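Local coordinates for BamaA.19900.a (Balamuthia mandrillaris, PDB 6VZZ), which catalyses, as a glucokinase, the phosphorylation of glucose to glucose 6-phosphate, the entry step of glycolysis, and is seen here with glucose bound, at the interface of chains A and B. Residues are numbered along the deposited sequence; one frame, centred on the assembly and turned at random. Chains: chain A/B, BamaA.19900.a.

Contact 1: the interface of chains A and B. Residues chain A 115, 221, 249, 256; chain B 360-362, 365.
The Glu-x-Gly-His motif of the sugar kinase, which ends in the glucose-pocket residue A:His221, meets the loop B:His360 to B:Lys362 and the short helix 363-366 of the other subunit. B:Lys362 supplies the charged part of the contact: its NZ donates a hydrogen bond, within a salt bridge, to the carboxylate oxygen A:Glu256 OE2 at 3.0 Å, arriving on the syn side but 21° out of the carboxylate plane. A long flexible amine suits this place because its chain, bent at chi2 and chi4 (-82°), lays CE over the face of the imidazole, 3.6 Å from A:His221 ND1, while the ammonium group turns to the acid. The methyl A:Thr115 CG2 comes within 4.1 Å of B:Lys362 CE. B:Trp365 approaches A:His221 edge to face, the planes 75° apart, with CH2 of its benzene ring 3.8 Å from A:His221 CD2. The outer rim of that indole also reaches A:Thr115, where CZ2 lies 4.0 Å from CG2. Farther along, the ring of A:Tyr249, at the end of helix 234-249, meets the rigid pyrrolidine of B:Pro361, its CE1 3.6 Å from CB; the two side chains cross at about a right angle, apolar surface against apolar surface. With A:Thr115 and A:His221 lining the glucose pocket, this patch joins the two chains of the deposited assembly and, if that dimer is the biological one, may help to steady the sugar site of chain A.

Contact 2: the interface of chains A and B. Residues chain A 325, 360-362, 365; chain B 115, 221, 256.
A:His360 and B:His221 touch where the loop of one glucokinase subunit meets the Glu-x-Gly-His motif of the other. The imidazole of A:His360 turns its CE1-NE2 edge toward the backbone oxygen of B:His221. A:His360 NE2 lies 2.9 Å from B:His221 O, but the oxygen sits off that edge, well away from the N-H direction, so any hydrogen bond is poorly directed and doubtful. A:Lys362 NZ pairs with B:Glu256 OE2 at 3.0 Å; the approach to OE1 of the same acid is weak. The compact, rigid ring of A:Pro361 lies beside this acid without competing for its oxygens, CB 3.8 Å from B:Glu256 OE2, the two side chains coming from opposite directions. A:Ile325 CG2, on helix 303-327, reaches B:His221 CB at 4.1 Å. In the next shell, B:His221 ND1 donates to B:Glu256 OE1 at 2.7 Å, nearly within the imidazole plane. One carboxylate thus serves both a lysine from across the interface and a histidine of its own chain, and the nearby ammonium group would probably favour its charged form. Behind A:His360, the backbone N of A:Lys362 donates to ND1 at 3.0 Å, 8° out of the ring plane, which suggests that the proton of the ring sits on NE2. The CG of A:His360 stands anti to the backbone N (chi1 -158°), placing the ring between A:Ile325 CD1, over the centre of one face, and A:Pro361 CD, near the rim of the other.

Contact 3: the interface of chains A and B. Residues chain A 104, 217-218, 221; chain B 325-326, 328, 365.
A:Arg104, from the short strand 103-105, lies along the indole of B:Trp365 and can be followed outward from CB. Its CG comes 3.8 Å from the amide oxygen B:Gln328 OE1. Bends at chi2 (136°) and chi3 (65°) then carry the chain onto the tryptophan, where CD sits over the face of the six-membered ring, 3.4 Å from its centroid. NE passes over the ring junction, and CZ stands above the five-membered ring at 3.6 Å from the centroid, a cation-pi contact. The guanidinium is stacked almost parallel to the indole, 11° between planes. NH1 lies over NE1, a contact of faces since both nitrogens are donors. NE and NH2 share water 1, at 2.8 Å from NE and 3.0 Å from NH2, and this water is also bound to B:Gln328 OE1. Arginine suits the place because its flat cation can use a face for the aromatic ring and an edge for water. B:Gln328 is itself fixed by NE2, which donates to B:Ile325 O at 2.8 Å in the carbonyl plane. Beside it, the backbone N of A:Glu218 donates to B:Gly326 O at 2.9 Å, anchoring the Glu-x-Gly-His segment to the end of helix 303-327. The methylene A:Glu218 CG packs against B:Gln328 CG, while its carboxylate lies off the CZ3-CH2 rim of B:Trp365, its plane at a right angle to the ring. As A:Glu218 lines the glucose pocket, this patch probably couples the subunit interface to the placement of that acid.

Contact 1: the interface of chains A and B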
ATOM      1  N   THR A 115      13.096  14.494   1.901  1.00 41.84           N
ATOM      2  CA  THR A 115      12.430  14.359   3.191  1.00 41.54           C
ATOM      3  C   THR A 115      13.379  14.610   4.359  1.00 41.88           C
ATOM      4  O   THR A 115      12.997  15.232   5.355  1.00 38.01           O
ATOM      5  CB  THR A 115      11.803  12.970   3.298  1.00 39.72           C
ATOM      6  OG1 THR A 115      10.852  12.805   2.242  1.00 38.22           O
ATOM      7  CG2 THR A 115      11.114  12.779   4.651  1.00 36.96           C
ATOM      8  N   HIS A 221       7.164   5.944   6.459  1.00 34.65           N
ATOM      9  CA  HIS A 221       6.712   6.930   7.422  1.00 37.27           C
ATOM     10  C   HIS A 221       5.402   6.553   8.106  1.00 35.07           C
ATOM     11  O   HIS A 221       4.881   7.351   8.887  1.00 35.26           O
ATOM     12  CB  HIS A 221       6.603   8.292   6.734  1.00 33.43           C
ATOM     13  CG  HIS A 221       7.881   8.725   6.086  1.00 36.86           C
ATOM     14  ND1 HIS A 221       8.971   9.163   6.811  1.00 36.79           N
ATOM     15  CD2 HIS A 221       8.256   8.761   4.786  1.00 34.71           C
ATOM     16  CE1 HIS A 221       9.957   9.460   5.982  1.00 34.36           C
ATOM     17  NE2 HIS A 221       9.547   9.226   4.749  1.00 34.35           N
ATOM     18  N   TYR A 249       9.439  12.972  19.463  1.00 51.45           N
ATOM     19  CA  TYR A 249       8.109  13.564  19.408  1.00 48.61           C
ATOM     20  C   TYR A 249       7.570  13.956  20.774  1.00 51.09           C
ATOM     21  O   TYR A 249       6.417  14.395  20.862  1.00 51.87           O
ATOM     22  CB  TYR A 249       7.117  12.590  18.735  1.00 46.44           C
ATOM     23  CG  TYR A 249       7.610  12.052  17.408  1.00 46.68           C
ATOM     24  CD1 TYR A 249       7.839  12.912  16.330  1.00 42.25           C
ATOM     25  CD2 TYR A 249       7.846  10.692  17.224  1.00 45.62           C
ATOM     26  CE1 TYR A 249       8.287  12.444  15.119  1.00 39.11           C
ATOM     27  CE2 TYR A 249       8.299  10.211  16.000  1.00 43.20           C
ATOM     28  CZ  TYR A 249       8.518  11.102  14.957  1.00 40.85           C
ATOM     29  OH  TYR A 249       8.976  10.658  13.744  1.00 40.90           O
ATOM     30  N   GLU A 256       7.430   6.382  13.473  1.00 39.17           N
ATOM     31  CA  GLU A 256       7.407   5.815  12.132  1.00 36.51           C
ATOM     32  C   GLU A 256       8.386   4.660  12.062  1.00 35.45           C
ATOM     33  O   GLU A 256       9.355   4.597  12.824  1.00 35.43           O
ATOM     34  CB  GLU A 256       7.790   6.853  11.069  1.00 36.54           C
ATOM     35  CG  GLU A 256       7.153   8.214  11.225  1.00 36.25           C
ATOM     36  CD  GLU A 256       7.601   9.183  10.148  1.00 40.67           C
ATOM     37  OE1 GLU A 256       8.656   8.937   9.517  1.00 40.50           O
ATOM     38  OE2 GLU A 256       6.892  10.190   9.922  1.00 39.93           O
TER
ATOM     39  N   HIS B 360      -0.142  12.532  13.305  1.00 40.85           N
ATOM     40  CA  HIS B 360       0.994  11.929  12.617  1.00 40.25           C
ATOM     41  C   HIS B 360       2.119  12.947  12.532  1.00 40.35           C
ATOM     42  O   HIS B 360       1.854  14.145  12.386  1.00 43.39           O
ATOM     43  CB  HIS B 360       0.606  11.447  11.209  1.00 37.64           C
ATOM     44  CG  HIS B 360       1.521  10.394  10.663  1.00 38.15           C
ATOM     45  ND1 HIS B 360       2.728  10.696  10.068  1.00 37.75           N
ATOM     46  CD2 HIS B 360       1.415   9.043  10.637  1.00 34.88           C
ATOM     47  CE1 HIS B 360       3.328   9.577   9.705  1.00 35.88           C
ATOM     48  NE2 HIS B 360       2.550   8.560  10.030  1.00 34.11           N
ATOM     49  N   PRO B 361       3.380  12.513  12.621  1.00 40.67           N
ATOM     50  CA  PRO B 361       4.494  13.463  12.431  1.00 38.36           C
ATOM     51  C   PRO B 361       4.460  14.143  11.076  1.00 41.95           C
ATOM     52  O   PRO B 361       4.877  15.303  10.951  1.00 42.70           O
ATOM     53  CB  PRO B 361       5.746  12.587  12.572  1.00 39.03           C
ATOM     54  CG  PRO B 361       5.291  11.340  13.265  1.00 40.39           C
ATOM     55  CD  PRO B 361       3.835  11.154  12.977  1.00 36.48           C
ATOM     56  N   LYS B 362       3.986  13.443  10.049  1.00 40.12           N
ATOM     57  CA  LYS B 362       3.879  13.984   8.698  1.00 40.44           C
ATOM     58  C   LYS B 362       2.496  14.553   8.433  1.00 39.27           C
ATOM     59  O   LYS B 362       1.982  14.441   7.319  1.00 38.71           O
ATOM     60  CB  LYS B 362       4.210  12.906   7.670  1.00 38.82           C
ATOM     61  CG  LYS B 362       5.583  12.286   7.823  1.00 37.96           C
ATOM     62  CD  LYS B 362       6.679  13.302   7.611  1.00 35.62           C
ATOM     63  CE  LYS B 362       8.019  12.616   7.333  1.00 35.19           C
ATOM     64  NZ  LYS B 362       8.736  12.166   8.557  1.00 34.93           N
ATOM     65  N   TRP B 365       1.688  16.462   5.344  1.00 42.15           N
ATOM     66  CA  TRP B 365       1.546  15.778   4.059  1.00 39.66           C
ATOM     67  C   TRP B 365       0.096  15.446   3.737  1.00 38.85           C
ATOM     68  O   TRP B 365      -0.260  15.332   2.563  1.00 40.38           O
ATOM     69  CB  TRP B 365       2.360  14.482   4.031  1.00 38.33           C
ATOM     70  CG  TRP B 365       3.838  14.650   4.074  1.00 39.46           C
ATOM     71  CD1 TRP B 365       4.525  15.799   4.318  1.00 39.51           C
ATOM     72  CD2 TRP B 365       4.822  13.631   3.866  1.00 39.37           C
ATOM     73  NE1 TRP B 365       5.875  15.561   4.284  1.00 36.89           N
ATOM     74  CE2 TRP B 365       6.089  14.239   4.008  1.00 39.54           C
ATOM     75  CE3 TRP B 365       4.756  12.265   3.568  1.00 36.82           C
ATOM     76  CZ2 TRP B 365       7.286  13.530   3.860  1.00 37.49           C
ATOM     77  CZ3 TRP B 365       5.946  11.557   3.426  1.00 40.02           C
ATOM     78  CH2 TRP B 365       7.196  12.194   3.570  1.00 39.33           C
TER

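Contact 2: the interface of chains A and B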
ATOM      1  N   ILE A 325       1.042  -8.473   2.898  1.00 32.68           N
ATOM      2  CA  ILE A 325      -0.363  -8.818   3.066  1.00 31.57           C
ATOM      3  C   ILE A 325      -1.247  -7.798   2.366  1.00 32.01           C
ATOM      4  O   ILE A 325      -2.121  -8.155   1.569  1.00 33.47           O
ATOM      5  CB  ILE A 325      -0.694  -8.928   4.564  1.00 34.34           C
ATOM      6  CG1 ILE A 325      -0.065 -10.202   5.133  1.00 33.71           C
ATOM      7  CG2 ILE A 325      -2.201  -8.867   4.799  1.00 30.61           C
ATOM      8  CD1 ILE A 325      -0.129 -10.293   6.611  1.00 32.22           C
ATOM      9  N   HIS A 360       1.901 -13.454  12.226  1.00 40.85           N
ATOM     10  CA  HIS A 360       0.684 -12.809  11.745  1.00 40.25           C
ATOM     11  C   HIS A 360      -0.447 -13.823  11.742  1.00 40.35           C
ATOM     12  O   HIS A 360      -0.210 -15.007  11.475  1.00 43.39           O
ATOM     13  CB  HIS A 360       0.879 -12.225  10.335  1.00 37.64           C
ATOM     14  CG  HIS A 360      -0.097 -11.140   9.997  1.00 38.15           C
ATOM     15  ND1 HIS A 360      -1.376 -11.405   9.553  1.00 37.75           N
ATOM     16  CD2 HIS A 360       0.011  -9.790  10.053  1.00 34.88           C
ATOM     17  CE1 HIS A 360      -2.015 -10.265   9.357  1.00 35.88           C
ATOM     18  NE2 HIS A 360      -1.194  -9.271   9.644  1.00 34.11           N
ATOM     19  N   PRO A 361      -1.681 -13.403  12.034  1.00 40.67           N
ATOM     20  CA  PRO A 361      -2.815 -14.343  11.930  1.00 38.36           C
ATOM     21  C   PRO A 361      -2.970 -14.924  10.539  1.00 41.95           C
ATOM     22  O   PRO A 361      -3.406 -16.073  10.389  1.00 42.70           O
ATOM     23  CB  PRO A 361      -4.032 -13.485  12.304  1.00 39.03           C
ATOM     24  CG  PRO A 361      -3.480 -12.290  13.016  1.00 40.39           C
ATOM     25  CD  PRO A 361      -2.076 -12.076  12.545  1.00 36.48           C
ATOM     26  N   LYS A 362      -2.638 -14.149   9.510  1.00 40.12           N
ATOM     27  CA  LYS A 362      -2.720 -14.591   8.121  1.00 40.44           C
ATOM     28  C   LYS A 362      -1.390 -15.133   7.629  1.00 39.27           C
ATOM     29  O   LYS A 362      -1.032 -14.939   6.466  1.00 38.71           O
ATOM     30  CB  LYS A 362      -3.184 -13.444   7.228  1.00 38.82           C
ATOM     31  CG  LYS A 362      -4.519 -12.844   7.612  1.00 37.96           C
ATOM     32  CD  LYS A 362      -5.639 -13.847   7.480  1.00 35.62           C
ATOM     33  CE  LYS A 362      -7.001 -13.149   7.438  1.00 35.19           C
ATOM     34  NZ  LYS A 362      -7.542 -12.792   8.777  1.00 34.93           N
ATOM     35  N   TRP A 365      -1.021 -16.812   4.329  1.00 42.15           N
ATOM     36  CA  TRP A 365      -1.053 -16.036   3.089  1.00 39.66           C
ATOM     37  C   TRP A 365       0.341 -15.674   2.597  1.00 38.85           C
ATOM     38  O   TRP A 365       0.533 -15.475   1.396  1.00 40.38           O
ATOM     39  CB  TRP A 365      -1.857 -14.745   3.266  1.00 38.33           C
ATOM     40  CG  TRP A 365      -3.316 -14.924   3.499  1.00 39.46           C
ATOM     41  CD1 TRP A 365      -3.969 -16.090   3.752  1.00 39.51           C
ATOM     42  CD2 TRP A 365      -4.314 -13.897   3.501  1.00 39.37           C
ATOM     43  NE1 TRP A 365      -5.310 -15.857   3.921  1.00 36.89           N
ATOM     44  CE2 TRP A 365      -5.553 -14.520   3.772  1.00 39.54           C
ATOM     45  CE3 TRP A 365      -4.283 -12.513   3.296  1.00 36.82           C
ATOM     46  CZ2 TRP A 365      -6.755 -13.808   3.840  1.00 37.49           C
ATOM     47  CZ3 TRP A 365      -5.478 -11.802   3.370  1.00 40.02           C
ATOM     48  CH2 TRP A 365      -6.700 -12.455   3.638  1.00 39.33           C
TER
ATOM     49  N   THR B 115     -12.784 -14.658   2.632  1.00 41.84           N
ATOM     50  CA  THR B 115     -11.946 -14.612   3.825  1.00 41.54           C
ATOM     51  C   THR B 115     -12.728 -14.951   5.091  1.00 41.88           C
ATOM     52  O   THR B 115     -12.216 -15.641   5.978  1.00 38.01           O
ATOM     53  CB  THR B 115     -11.304 -13.232   3.944  1.00 39.72           C
ATOM     54  OG1 THR B 115     -10.505 -12.987   2.783  1.00 38.22           O
ATOM     55  CG2 THR B 115     -10.435 -13.135   5.200  1.00 36.96           C
ATOM     56  N   HIS B 221      -6.241  -6.427   6.936  1.00 34.65           N
ATOM     57  CA  HIS B 221      -5.666  -7.478   7.755  1.00 37.27           C
ATOM     58  C   HIS B 221      -4.273  -7.144   8.278  1.00 35.07           C
ATOM     59  O   HIS B 221      -3.653  -7.994   8.921  1.00 35.26           O
ATOM     60  CB  HIS B 221      -5.659  -8.786   6.962  1.00 33.43           C
ATOM     61  CG  HIS B 221      -7.016  -9.178   6.466  1.00 36.86           C
ATOM     62  ND1 HIS B 221      -7.999  -9.672   7.300  1.00 36.79           N
ATOM     63  CD2 HIS B 221      -7.566  -9.122   5.230  1.00 34.71           C
ATOM     64  CE1 HIS B 221      -9.090  -9.914   6.595  1.00 34.36           C
ATOM     65  NE2 HIS B 221      -8.852  -9.590   5.337  1.00 34.35           N
ATOM     66  N   GLU B 256      -5.546  -7.370  13.870  1.00 39.17           N
ATOM     67  CA  GLU B 256      -5.704  -6.707  12.584  1.00 36.51           C
ATOM     68  C   GLU B 256      -6.678  -5.555  12.731  1.00 35.45           C
ATOM     69  O   GLU B 256      -7.533  -5.552  13.621  1.00 35.43           O
ATOM     70  CB  GLU B 256      -6.234  -7.668  11.511  1.00 36.54           C
ATOM     71  CG  GLU B 256      -5.588  -9.034  11.480  1.00 36.25           C
ATOM     72  CD  GLU B 256      -6.185  -9.926  10.408  1.00 40.67           C
ATOM     73  OE1 GLU B 256      -7.315  -9.640   9.946  1.00 40.50           O
ATOM     74  OE2 GLU B 256      -5.518 -10.910  10.015  1.00 39.93           O
TER

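Contact 3: the interface of chains A and B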
ATOM      1  N   ARG A 104       9.485  13.413  -2.054  1.00 40.50           N
ATOM      2  CA  ARG A 104       8.258  13.526  -2.824  1.00 35.45           C
ATOM      3  C   ARG A 104       8.430  14.533  -3.942  1.00 38.90           C
ATOM      4  O   ARG A 104       9.255  15.442  -3.867  1.00 43.35           O
ATOM      5  CB  ARG A 104       7.095  13.951  -1.932  1.00 36.76           C
ATOM      6  CG  ARG A 104       6.678  12.917  -0.921  1.00 36.68           C
ATOM      7  CD  ARG A 104       6.449  13.552   0.418  1.00 39.32           C
ATOM      8  NE  ARG A 104       5.332  14.490   0.399  1.00 43.30           N
ATOM      9  CZ  ARG A 104       5.435  15.780   0.719  1.00 45.58           C
ATOM     10  NH1 ARG A 104       6.608  16.304   1.086  1.00 41.24           N
ATOM     11  NH2 ARG A 104       4.356  16.547   0.675  1.00 46.31           N
ATOM     12  N   MET A 217       6.089   5.061  -3.334  1.00 32.92           N
ATOM     13  CA  MET A 217       5.386   4.952  -2.068  1.00 33.02           C
ATOM     14  C   MET A 217       6.176   5.648  -0.960  1.00 35.59           C
ATOM     15  O   MET A 217       7.370   5.936  -1.096  1.00 32.72           O
ATOM     16  CB  MET A 217       5.138   3.484  -1.707  1.00 30.99           C
ATOM     17  CG  MET A 217       4.218   2.741  -2.647  1.00 33.16           C
ATOM     18  SD  MET A 217       4.006   1.006  -2.180  1.00 35.20           S
ATOM     19  CE  MET A 217       2.684   0.528  -3.298  1.00 33.46           C
ATOM     20  N   GLU A 218       5.493   5.901   0.159  1.00 33.06           N
ATOM     21  CA  GLU A 218       6.117   6.541   1.310  1.00 33.60           C
ATOM     22  C   GLU A 218       5.876   5.746   2.589  1.00 32.26           C
ATOM     23  O   GLU A 218       5.750   6.320   3.671  1.00 34.23           O
ATOM     24  CB  GLU A 218       5.614   7.972   1.462  1.00 32.85           C
ATOM     25  CG  GLU A 218       6.169   8.924   0.419  1.00 31.72           C
ATOM     26  CD  GLU A 218       7.668   9.119   0.575  1.00 37.76           C
ATOM     27  OE1 GLU A 218       8.191   8.933   1.709  1.00 38.77           O
ATOM     28  OE2 GLU A 218       8.328   9.441  -0.442  1.00 38.03           O
ATOM     29  N   HIS A 221       7.164   5.944   6.459  1.00 34.65           N
ATOM     30  CA  HIS A 221       6.712   6.930   7.422  1.00 37.27           C
ATOM     31  C   HIS A 221       5.402   6.553   8.106  1.00 35.07           C
ATOM     32  O   HIS A 221       4.881   7.351   8.887  1.00 35.26           O
ATOM     33  CB  HIS A 221       6.603   8.292   6.734  1.00 33.43           C
ATOM     34  CG  HIS A 221       7.881   8.725   6.086  1.00 36.86           C
ATOM     35  ND1 HIS A 221       8.971   9.163   6.811  1.00 36.79           N
ATOM     36  CD2 HIS A 221       8.256   8.761   4.786  1.00 34.71           C
ATOM     37  CE1 HIS A 221       9.957   9.460   5.982  1.00 34.36           C
ATOM     38  NE2 HIS A 221       9.547   9.226   4.749  1.00 34.35           N
TER
ATOM     39  N   ILE B 325      -0.593   8.238   3.614  1.00 32.68           N
ATOM     40  CA  ILE B 325       0.823   8.577   3.612  1.00 31.57           C
ATOM     41  C   ILE B 325       1.598   7.614   2.727  1.00 32.01           C
ATOM     42  O   ILE B 325       2.356   8.032   1.845  1.00 33.47           O
ATOM     43  CB  ILE B 325       1.357   8.581   5.055  1.00 34.34           C
ATOM     44  CG1 ILE B 325       0.818   9.808   5.795  1.00 33.71           C
ATOM     45  CG2 ILE B 325       2.882   8.510   5.077  1.00 30.61           C
ATOM     46  CD1 ILE B 325       1.084   9.793   7.252  1.00 32.22           C
ATOM     47  N   GLY B 326       1.402   6.311   2.935  1.00 29.21           N
ATOM     48  CA  GLY B 326       2.157   5.328   2.178  1.00 30.53           C
ATOM     49  C   GLY B 326       1.828   5.337   0.696  1.00 32.50           C
ATOM     50  O   GLY B 326       2.728   5.259  -0.148  1.00 30.66           O
ATOM     51  N   GLN B 328       0.305   7.832  -0.974  1.00 32.64           N
ATOM     52  CA  GLN B 328       0.372   9.173  -1.553  1.00 32.22           C
ATOM     53  C   GLN B 328      -0.853   9.461  -2.415  1.00 30.31           C
ATOM     54  O   GLN B 328      -0.747   9.961  -3.538  1.00 32.79           O
ATOM     55  CB  GLN B 328       1.658   9.365  -2.357  1.00 29.01           C
ATOM     56  CG  GLN B 328       2.906   9.490  -1.526  1.00 29.23           C
ATOM     57  CD  GLN B 328       2.911  10.744  -0.660  1.00 34.96           C
ATOM     58  OE1 GLN B 328       3.081  11.855  -1.163  1.00 42.74           O
ATOM     59  NE2 GLN B 328       2.728  10.570   0.647  1.00 30.82           N
ATOM     60  N   TRP B 365       1.688  16.462   5.344  1.00 42.15           N
ATOM     61  CA  TRP B 365       1.546  15.778   4.059  1.00 39.66           C
ATOM     62  C   TRP B 365       0.096  15.446   3.737  1.00 38.85           C
ATOM     63  O   TRP B 365      -0.260  15.332   2.563  1.00 40.38           O
ATOM     64  CB  TRP B 365       2.360  14.482   4.031  1.00 38.33           C
ATOM     65  CG  TRP B 365       3.838  14.650   4.074  1.00 39.46           C
ATOM     66  CD1 TRP B 365       4.525  15.799   4.318  1.00 39.51           C
ATOM     67  CD2 TRP B 365       4.822  13.631   3.866  1.00 39.37           C
ATOM     68  NE1 TRP B 365       5.875  15.561   4.284  1.00 36.89           N
ATOM     69  CE2 TRP B 365       6.089  14.239   4.008  1.00 39.54           C
ATOM     70  CE3 TRP B 365       4.756  12.265   3.568  1.00 36.82           C
ATOM     71  CZ2 TRP B 365       7.286  13.530   3.860  1.00 37.49           C
ATOM     72  CZ3 TRP B 365       5.946  11.557   3.426  1.00 40.02           C
ATOM     73  CH2 TRP B 365       7.196  12.194   3.570  1.00 39.33           C
TER
HETATM   74  O   HOH W   1       2.566  14.230   0.140  1.00 44.72           O

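Contact 1 and contact 2 are largely one patch with the chains exchanged by the two-fold axis, though not every residue is taken up in both; the centres of their C-alpha atoms are about 26 Å apart. Contact 3 lies about 9 Å from contact 1 and continues it through the shared A:His221 and B:Trp365; it is about 23 Å from contact 2. The exchange of chains implies a counterpart of contact 3 beside contact 2. Helices 303-327 and 363-366 of each subunit thus face the sugar-binding segment of the other reciprocally. If this dimer is the one in solution, assembly and the shape of both glucose pockets may be linked.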